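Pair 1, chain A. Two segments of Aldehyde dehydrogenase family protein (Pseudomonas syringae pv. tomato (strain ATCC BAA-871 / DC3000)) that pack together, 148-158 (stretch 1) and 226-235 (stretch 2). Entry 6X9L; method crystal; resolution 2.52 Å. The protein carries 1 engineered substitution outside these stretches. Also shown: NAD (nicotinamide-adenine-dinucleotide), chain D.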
# COMPACT_ATOMS: atom_id res chain seq x y z
N PRO A 148 -6.24 13.81 -5.18
CA PRO A 148 -7.11 12.79 -4.59
C PRO A 148 -7.13 11.56 -5.46
O PRO A 148 -7.12 11.64 -6.69
CB PRO A 148 -8.48 13.48 -4.55
CG PRO A 148 -8.38 14.57 -5.52
CD PRO A 148 -6.97 15.04 -5.45
N ILE A 149 -7.15 10.39 -4.83
CA ILE A 149 -7.12 9.17 -5.61
C ILE A 149 -8.49 8.86 -6.22
O ILE A 149 -8.56 8.14 -7.23
CB ILE A 149 -6.59 8.01 -4.75
CG1 ILE A 149 -6.38 6.75 -5.60
CG2 ILE A 149 -7.52 7.74 -3.56
CD1 ILE A 149 -5.49 5.73 -4.92
N GLY A 150 -9.57 9.39 -5.66
CA GLY A 150 -10.87 9.28 -6.28
C GLY A 150 -12.01 8.84 -5.39
O GLY A 150 -12.26 9.43 -4.32
N VAL A 151 -12.75 7.82 -5.83
CA VAL A 151 -13.84 7.25 -5.04
C VAL A 151 -13.26 6.21 -4.09
O VAL A 151 -12.49 5.34 -4.50
CB VAL A 151 -14.91 6.64 -5.96
CG1 VAL A 151 -15.96 5.91 -5.14
CG2 VAL A 151 -15.55 7.70 -6.85
N CYS A 152 -13.64 6.29 -2.81
CA CYS A 152 -13.06 5.49 -1.73
C CYS A 152 -14.13 4.71 -0.98
O CYS A 152 -15.17 5.28 -0.61
CB CYS A 152 -12.30 6.39 -0.72
SG CYS A 152 -10.98 7.39 -1.42
N ALA A 153 -13.87 3.43 -0.73
CA ALA A 153 -14.73 2.59 0.11
C ALA A 153 -14.19 2.56 1.53
O ALA A 153 -13.02 2.22 1.74
CB ALA A 153 -14.83 1.17 -0.44
N LEU A 154 -15.03 2.89 2.50
CA LEU A 154 -14.64 2.88 3.90
C LEU A 154 -15.50 1.89 4.67
O LEU A 154 -16.74 1.96 4.63
CB LEU A 154 -14.78 4.28 4.51
CG LEU A 154 -14.32 5.40 3.59
CD1 LEU A 154 -14.66 6.78 4.22
CD2 LEU A 154 -12.82 5.26 3.24
N ILE A 155 -14.84 0.99 5.39
CA ILE A 155 -15.50 -0.02 6.21
C ILE A 155 -14.96 0.10 7.64
O ILE A 155 -13.74 0.12 7.84
CB ILE A 155 -15.29 -1.43 5.64
CG1 ILE A 155 -15.78 -1.51 4.20
CG2 ILE A 155 -15.99 -2.46 6.47
CD1 ILE A 155 -15.45 -2.82 3.54
N THR A 156 -15.86 0.19 8.61
CA THR A 156 -15.48 0.49 9.98
C THR A 156 -16.08 -0.50 10.98
O THR A 156 -17.11 -1.14 10.71
CB THR A 156 -15.89 1.92 10.35
OG1 THR A 156 -17.24 2.16 9.96
CG2 THR A 156 -14.97 2.92 9.64
N PRO A 157 -15.44 -0.64 12.17
CA PRO A 157 -15.90 -1.60 13.18
C PRO A 157 -16.83 -0.94 14.19
O PRO A 157 -17.18 0.23 14.04
CB PRO A 157 -14.59 -2.04 13.83
CG PRO A 157 -13.82 -0.70 13.87
CD PRO A 157 -14.22 0.06 12.61
N TRP A 158 -17.20 -1.66 15.26
CA TRP A 158 -18.20 -1.15 16.19
C TRP A 158 -17.65 -0.64 17.52
O TRP A 158 -18.42 -0.09 18.31
CB TRP A 158 -19.23 -2.25 16.48
CG TRP A 158 -18.58 -3.56 16.82
CD1 TRP A 158 -18.52 -4.68 16.03
CD2 TRP A 158 -17.91 -3.90 18.05
NE1 TRP A 158 -17.86 -5.67 16.68
CE2 TRP A 158 -17.48 -5.23 17.93
CE3 TRP A 158 -17.65 -3.22 19.24
CZ2 TRP A 158 -16.78 -5.89 18.96
CZ3 TRP A 158 -16.96 -3.87 20.25
CH2 TRP A 158 -16.54 -5.18 20.10
N PRO A 226 -15.69 -2.12 -9.79
CA PRO A 226 -14.75 -1.62 -10.81
C PRO A 226 -14.56 -0.11 -10.80
O PRO A 226 -13.67 0.39 -11.50
CB PRO A 226 -15.39 -2.07 -12.13
CG PRO A 226 -16.71 -2.71 -11.78
CD PRO A 226 -17.01 -2.47 -10.35
N ASP A 227 -15.38 0.63 -10.07
CA ASP A 227 -15.31 2.08 -10.12
C ASP A 227 -14.82 2.68 -8.81
O ASP A 227 -14.87 3.90 -8.64
CB ASP A 227 -16.67 2.67 -10.49
CG ASP A 227 -16.56 4.01 -11.17
OD1 ASP A 227 -15.44 4.36 -11.60
OD2 ASP A 227 -17.57 4.74 -11.27
N ILE A 228 -14.34 1.85 -7.89
CA ILE A 228 -13.79 2.31 -6.63
C ILE A 228 -12.27 2.27 -6.72
O ILE A 228 -11.68 1.24 -7.06
CB ILE A 228 -14.32 1.46 -5.46
CG1 ILE A 228 -15.81 1.79 -5.29
CG2 ILE A 228 -13.50 1.70 -4.19
CD1 ILE A 228 -16.48 1.14 -4.12
N ASP A 229 -11.64 3.40 -6.45
CA ASP A 229 -10.21 3.52 -6.65
C ASP A 229 -9.41 3.09 -5.45
O ASP A 229 -8.22 2.79 -5.59
CB ASP A 229 -9.87 4.97 -6.99
CG ASP A 229 -10.70 5.50 -8.13
OD1 ASP A 229 -10.60 4.88 -9.21
OD2 ASP A 229 -11.46 6.48 -7.93
N MET A 230 -10.03 3.05 -4.28
CA MET A 230 -9.34 2.73 -3.05
C MET A 230 -10.37 2.22 -2.06
O MET A 230 -11.53 2.61 -2.10
CB MET A 230 -8.62 3.94 -2.48
CG MET A 230 -8.40 3.82 -0.99
SD MET A 230 -7.53 5.21 -0.29
CE MET A 230 -7.70 4.78 1.44
N ILE A 231 -9.92 1.32 -1.17
CA ILE A 231 -10.73 0.81 -0.08
C ILE A 231 -9.88 0.82 1.20
O ILE A 231 -8.70 0.44 1.18
CB ILE A 231 -11.30 -0.61 -0.36
CG1 ILE A 231 -12.25 -1.02 0.77
CG2 ILE A 231 -10.19 -1.65 -0.48
CD1 ILE A 231 -13.28 -2.06 0.36
N SER A 232 -10.48 1.28 2.29
CA SER A 232 -9.85 1.33 3.59
C SER A 232 -10.75 0.60 4.58
O SER A 232 -11.95 0.89 4.67
CB SER A 232 -9.61 2.78 4.05
OG SER A 232 -8.97 2.80 5.31
N ILE A 233 -10.18 -0.35 5.31
CA ILE A 233 -10.94 -1.16 6.24
C ILE A 233 -10.22 -1.20 7.58
O ILE A 233 -9.01 -1.45 7.64
CB ILE A 233 -11.18 -2.60 5.74
CG1 ILE A 233 -11.92 -3.38 6.83
CG2 ILE A 233 -9.85 -3.27 5.35
CD1 ILE A 233 -12.59 -4.66 6.37
N THR A 234 -10.99 -0.94 8.64
CA THR A 234 -10.62 -1.18 10.03
C THR A 234 -11.49 -2.31 10.56
O THR A 234 -12.71 -2.15 10.71
CB THR A 234 -10.81 0.10 10.83
OG1 THR A 234 -9.90 1.09 10.32
CG2 THR A 234 -10.56 -0.15 12.31
N GLY A 235 -10.88 -3.46 10.84
CA GLY A 235 -11.63 -4.62 11.26
C GLY A 235 -10.73 -5.80 11.58
O GLY A 235 -9.55 -5.64 11.90
PA NAD D . -14.75 -7.38 11.62
O1A NAD D . -13.46 -7.67 10.95
O2A NAD D . -15.55 -8.59 11.92
O5B NAD D . -15.63 -6.33 10.76
C5B NAD D . -15.12 -5.06 10.41
C4B NAD D . -15.94 -4.45 9.26
O4B NAD D . -15.82 -5.28 8.13
C3B NAD D . -17.43 -4.38 9.56
O3B NAD D . -17.94 -3.20 8.96
C2B NAD D . -18.01 -5.60 8.86
O2B NAD D . -19.34 -5.42 8.44
C1B NAD D . -17.11 -5.66 7.66
N9A NAD D . -16.94 -7.00 7.10
C8A NAD D . -17.02 -8.22 7.74
N7A NAD D . -16.72 -9.17 6.82
C5A NAD D . -16.46 -8.57 5.64
C6A NAD D . -16.11 -9.06 4.39
N6A NAD D . -15.81 -10.35 4.24
N1A NAD D . -15.89 -8.17 3.36
C2A NAD D . -16.02 -6.82 3.56
N3A NAD D . -16.37 -6.33 4.80
C4A NAD D . -16.59 -7.20 5.81
O3 NAD D . -14.44 -6.45 12.90
PN NAD D . -14.63 -6.78 14.46
O1N NAD D . -13.76 -7.91 14.84
O2N NAD D . -16.07 -6.82 14.78
O5D NAD D . -13.97 -5.36 14.93
C5D NAD D . -12.97 -5.37 15.93
C4D NAD D . -11.61 -5.58 15.26
O4D NAD D . -11.19 -4.38 14.63
C3D NAD D . -10.55 -5.92 16.29
O3D NAD D . -9.63 -6.82 15.72
C2D NAD D . -9.85 -4.60 16.48
O2D NAD D . -8.53 -4.76 16.95
C1D NAD D . -9.89 -4.04 15.06
N1N NAD D . -9.62 -2.60 15.14
C2N NAD D . -8.46 -2.11 14.61
C3N NAD D . -8.17 -0.75 14.72
C7N NAD D . -6.90 -0.17 14.18
O7N NAD D . -6.85 1.23 14.07
N7N NAD D . -5.86 -0.93 13.82
C4N NAD D . -9.05 0.09 15.38
C5N NAD D . -10.22 -0.42 15.92
C6N NAD D . -10.49 -1.78 15.81

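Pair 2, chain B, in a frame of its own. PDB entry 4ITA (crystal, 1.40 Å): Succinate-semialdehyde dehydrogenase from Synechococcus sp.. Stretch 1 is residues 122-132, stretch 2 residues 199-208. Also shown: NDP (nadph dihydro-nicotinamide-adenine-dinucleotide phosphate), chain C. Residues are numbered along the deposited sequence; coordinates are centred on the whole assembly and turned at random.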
# COMPACT_ATOMS: atom_id res chain seq x y z
N PRO B 122 13.58 6.27 -5.64
CA PRO B 122 13.61 5.41 -4.45
C PRO B 122 13.20 6.16 -3.18
O PRO B 122 13.37 7.38 -3.07
CB PRO B 122 15.08 4.98 -4.37
CG PRO B 122 15.82 6.11 -5.02
CD PRO B 122 14.93 6.51 -6.17
N LEU B 123 12.64 5.43 -2.23
CA LEU B 123 12.24 6.00 -0.95
C LEU B 123 13.40 6.16 0.04
O LEU B 123 13.44 7.13 0.79
CB LEU B 123 11.14 5.16 -0.31
CG LEU B 123 9.79 5.13 -1.02
CD1 LEU B 123 8.87 4.19 -0.28
CD2 LEU B 123 9.19 6.52 -1.13
N GLY B 124 14.32 5.20 0.05
CA GLY B 124 15.38 5.18 1.05
C GLY B 124 15.56 3.78 1.61
O GLY B 124 15.56 2.80 0.87
N ILE B 125 15.72 3.70 2.93
CA ILE B 125 15.90 2.40 3.57
C ILE B 125 14.58 1.63 3.66
O ILE B 125 13.60 2.11 4.24
CB ILE B 125 16.47 2.54 5.00
CG1 ILE B 125 17.78 3.34 5.02
CG2 ILE B 125 16.66 1.18 5.62
CD1 ILE B 125 18.25 3.67 6.44
N LEU B 126 14.59 0.42 3.12
CA LEU B 126 13.49 -0.54 3.24
C LEU B 126 13.87 -1.63 4.23
O LEU B 126 14.95 -2.24 4.12
CB LEU B 126 13.20 -1.17 1.88
CG LEU B 126 12.24 -2.37 1.79
CD1 LEU B 126 10.82 -1.98 2.19
CD2 LEU B 126 12.25 -2.95 0.38
N LEU B 127 13.01 -1.86 5.22
CA LEU B 127 13.12 -3.02 6.10
C LEU B 127 12.39 -4.19 5.48
O LEU B 127 11.24 -4.06 5.07
CB LEU B 127 12.51 -2.72 7.47
CG LEU B 127 12.19 -3.94 8.35
CD1 LEU B 127 13.44 -4.67 8.79
CD2 LEU B 127 11.39 -3.50 9.56
N ALA B 128 13.05 -5.34 5.43
CA ALA B 128 12.41 -6.59 5.04
C ALA B 128 12.51 -7.62 6.16
O ALA B 128 13.59 -7.87 6.70
CB ALA B 128 13.04 -7.13 3.80
N VAL B 129 11.37 -8.23 6.49
CA VAL B 129 11.31 -9.32 7.45
C VAL B 129 10.90 -10.57 6.69
O VAL B 129 9.85 -10.59 6.03
CB VAL B 129 10.29 -9.02 8.57
CG1 VAL B 129 10.14 -10.23 9.50
CG2 VAL B 129 10.72 -7.79 9.36
N MET B 130 11.73 -11.61 6.76
CA MET B 130 11.59 -12.78 5.89
C MET B 130 11.53 -14.09 6.67
O MET B 130 12.02 -14.18 7.79
CB MET B 130 12.73 -12.81 4.87
CG MET B 130 12.66 -11.68 3.84
SD MET B 130 11.30 -11.80 2.62
CE MET B 130 10.66 -10.12 2.63
N PRO B 131 10.92 -15.13 6.07
CA PRO B 131 10.75 -16.42 6.74
C PRO B 131 11.77 -17.48 6.32
O PRO B 131 12.46 -17.32 5.30
CB PRO B 131 9.36 -16.84 6.29
CG PRO B 131 9.33 -16.39 4.88
CD PRO B 131 10.09 -15.06 4.85
N TRP B 132 11.85 -18.56 7.08
CA TRP B 132 12.84 -19.60 6.79
C TRP B 132 12.47 -20.51 5.62
O TRP B 132 13.31 -21.27 5.17
CB TRP B 132 13.14 -20.44 8.04
CG TRP B 132 11.91 -20.95 8.75
CD1 TRP B 132 11.39 -20.48 9.92
CD2 TRP B 132 11.04 -22.02 8.32
NE1 TRP B 132 10.27 -21.19 10.25
CE2 TRP B 132 10.02 -22.13 9.29
CE3 TRP B 132 11.03 -22.90 7.24
CZ2 TRP B 132 9.00 -23.07 9.20
CZ3 TRP B 132 10.00 -23.83 7.14
CH2 TRP B 132 9.00 -23.91 8.11
N PRO B 199 13.63 6.97 12.18
CA PRO B 199 13.17 7.92 11.16
C PRO B 199 13.79 7.72 9.78
O PRO B 199 13.21 8.15 8.78
CB PRO B 199 13.59 9.28 11.74
CG PRO B 199 14.60 8.97 12.79
CD PRO B 199 14.24 7.63 13.34
N ARG B 200 14.94 7.05 9.71
CA ARG B 200 15.59 6.81 8.42
C ARG B 200 14.96 5.66 7.64
O ARG B 200 15.13 5.55 6.42
CB ARG B 200 17.09 6.55 8.64
CG ARG B 200 17.80 7.75 9.26
CD ARG B 200 19.14 7.37 9.88
NE ARG B 200 18.94 6.59 11.10
CZ ARG B 200 19.86 6.46 12.05
NH1 ARG B 200 21.03 7.07 11.94
NH2 ARG B 200 19.60 5.73 13.13
N VAL B 201 14.23 4.79 8.33
CA VAL B 201 13.58 3.67 7.69
C VAL B 201 12.25 4.15 7.11
O VAL B 201 11.43 4.72 7.82
CB VAL B 201 13.39 2.50 8.68
CG1 VAL B 201 12.56 1.39 8.07
CG2 VAL B 201 14.75 1.98 9.12
N LYS B 202 12.05 3.96 5.80
CA LYS B 202 10.94 4.61 5.10
C LYS B 202 9.77 3.69 4.76
O LYS B 202 8.67 4.17 4.46
CB LYS B 202 11.44 5.30 3.83
CG LYS B 202 12.54 6.35 4.08
CD LYS B 202 12.14 7.40 5.12
CE LYS B 202 13.21 8.47 5.21
NZ LYS B 202 12.98 9.45 6.31
N ALA B 203 9.99 2.38 4.82
CA ALA B 203 9.00 1.42 4.38
C ALA B 203 9.37 0.06 4.92
O ALA B 203 10.51 -0.17 5.30
CB ALA B 203 8.95 1.38 2.86
N ALA B 204 8.40 -0.84 4.96
CA ALA B 204 8.67 -2.19 5.46
C ALA B 204 7.86 -3.23 4.72
O ALA B 204 6.69 -3.01 4.37
CB ALA B 204 8.41 -2.28 6.95
N THR B 205 8.48 -4.38 4.49
CA THR B 205 7.83 -5.50 3.83
C THR B 205 8.03 -6.75 4.69
O THR B 205 9.10 -6.95 5.29
CB THR B 205 8.37 -5.67 2.39
OG1 THR B 205 7.58 -6.64 1.69
CG2 THR B 205 9.83 -6.08 2.37
N LEU B 206 6.99 -7.57 4.79
CA LEU B 206 7.10 -8.81 5.55
C LEU B 206 6.47 -9.96 4.80
O LEU B 206 5.35 -9.83 4.27
CB LEU B 206 6.46 -8.67 6.93
CG LEU B 206 6.55 -9.88 7.87
CD1 LEU B 206 6.67 -9.44 9.33
CD2 LEU B 206 5.33 -10.81 7.73
N THR B 207 7.19 -11.07 4.76
CA THR B 207 6.65 -12.35 4.33
C THR B 207 6.70 -13.26 5.55
O THR B 207 7.73 -13.40 6.20
CB THR B 207 7.48 -12.93 3.17
OG1 THR B 207 7.43 -12.02 2.06
CG2 THR B 207 6.94 -14.29 2.74
N GLY B 208 5.56 -13.86 5.90
CA GLY B 208 5.48 -14.60 7.14
C GLY B 208 4.06 -14.90 7.56
O GLY B 208 3.14 -14.88 6.74
PA NDP C . 6.75 -16.29 11.32
O1A NDP C . 5.75 -15.21 11.05
O2A NDP C . 6.81 -16.93 12.68
O5B NDP C . 8.21 -15.71 11.02
C5B NDP C . 8.51 -15.00 9.81
C4B NDP C . 9.48 -13.85 10.09
O4B NDP C . 8.83 -12.89 10.92
C3B NDP C . 10.73 -14.28 10.85
O3B NDP C . 11.82 -13.43 10.46
C2B NDP C . 10.36 -13.98 12.29
O2B NDP C . 11.48 -13.77 13.14
C1B NDP C . 9.62 -12.69 12.10
N9A NDP C . 8.67 -12.35 13.17
C8A NDP C . 7.85 -13.17 13.86
N7A NDP C . 7.10 -12.45 14.73
C5A NDP C . 7.42 -11.16 14.57
C6A NDP C . 7.02 -9.87 15.16
N6A NDP C . 6.07 -9.84 16.12
N1A NDP C . 7.62 -8.76 14.70
C2A NDP C . 8.55 -8.78 13.74
N3A NDP C . 8.98 -9.91 13.16
C4A NDP C . 8.45 -11.10 13.54
O3 NDP C . 6.50 -17.37 10.13
PN NDP C . 6.62 -18.98 10.04
O1N NDP C . 6.09 -19.66 11.28
O2N NDP C . 8.00 -19.30 9.53
O5D NDP C . 5.57 -19.29 8.85
C5D NDP C . 5.82 -18.83 7.53
C4D NDP C . 4.59 -18.13 6.99
O4D NDP C . 4.94 -17.32 5.86
C3D NDP C . 3.52 -19.09 6.50
O3D NDP C . 2.23 -18.64 6.91
C2D NDP C . 3.72 -19.02 5.00
O2D NDP C . 2.54 -19.44 4.32
C1D NDP C . 4.02 -17.55 4.79
N1N NDP C . 4.63 -17.34 3.48
C2N NDP C . 4.19 -16.36 2.67
C3N NDP C . 4.42 -16.43 1.30
C7N NDP C . 3.97 -15.34 0.37
O7N NDP C . 4.77 -14.94 -0.48
N7N NDP C . 2.75 -14.84 0.48
C4N NDP C . 5.12 -17.63 0.69
C5N NDP C . 5.93 -18.29 1.70
C6N NDP C . 5.65 -18.12 3.06
P2B NDP C . 12.01 -14.91 14.14
O1X NDP C . 13.16 -14.22 14.81
O2X NDP C . 10.88 -15.23 15.08
O3X NDP C . 12.45 -16.08 13.32
O HOH W 1 16.17 6.48 4.15

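The sharpest difference between the two pairs lies where the strands first meet, in how the backbone N of one residue finds an acceptor. In pair 1 a carboxylate supplies it: A:Val151 N donates to A:Asp229 OD2 at 2.8 Å, while A:Asp229 N returns a bond to A:Val151 O at 2.9 Å, so that A:Asp229 bonds both the N and the O of A:Val151. In pair 2 the matching position is B:Lys202, whose side chain offers no acceptor. B:Lys202 N still donates to B:Ile125 O (2.9 Å), but B:Ile125 N turns to a water (3.1 Å from N to the water O), which in turn donates to B:Arg200 O, 2.7 Å from the water O. The lysine end leads away, and B:Lys202 NZ bonds B:Pro199 O at 2.8 Å within its own stretch.

The backbones agree closely, here as along the strands, with an RMSD of 0.4 Å over 14 central residues. Each pair sets two parallel strands side by side, inclined by 16° in pair 1 and 19° in pair 2, and the same four bonds follow in both. A:Ala153 N to A:Met230 O (2.8 Å) matches B:Leu127 N to B:Ala203 O (3.0 Å); A:Thr234 N to A:Ile155 O (3.1 Å) matches B:Thr207 N to B:Val129 O (3.0 Å). The exception is a weak bond in pair 1 from A:Met230 N to A:Val151 O (3.4 Å); the matching B:Ala203 N has no partner in the model. These bonds use main-chain atoms alone, and the side chains around them differ.

They vary by exchanging bulk across the seam. On one face, small A:Ala153 lies beside large A:Ile231, with A:Ala153 CB 3.6 Å from A:Ile231 CG1; in pair 2 the sizes are reversed, and B:Leu127 CD2 reaches B:Ala204 CB at 4.1 Å. On the other face, A:Cys152 SG meets A:Met230 SD at 4.2 Å, whereas B:Leu126 CD1 approaches B:Ala203 CB at 3.9 Å. One step on, A:Leu154 CD2 lies 4.1 Å from A:Ser232 CB, and the smaller B:Ala128 brings its CB to 3.7 Å from B:Thr205 CG2.

Some positions hardly change. A:Gly150 and B:Gly124 both adopt backbone angles that call for glycine, and in pair 1 a CB would also clash with A:Asp229 OD2. At the far end, the dinucleotide makes the same bond to different residues: NAD O3B donates to A:Thr156 O and NDP O3B to B:Met130 O, each at 2.8 Å. The general lesson is that a shared main-chain ladder can be kept while side-chain volume is distributed differently across it.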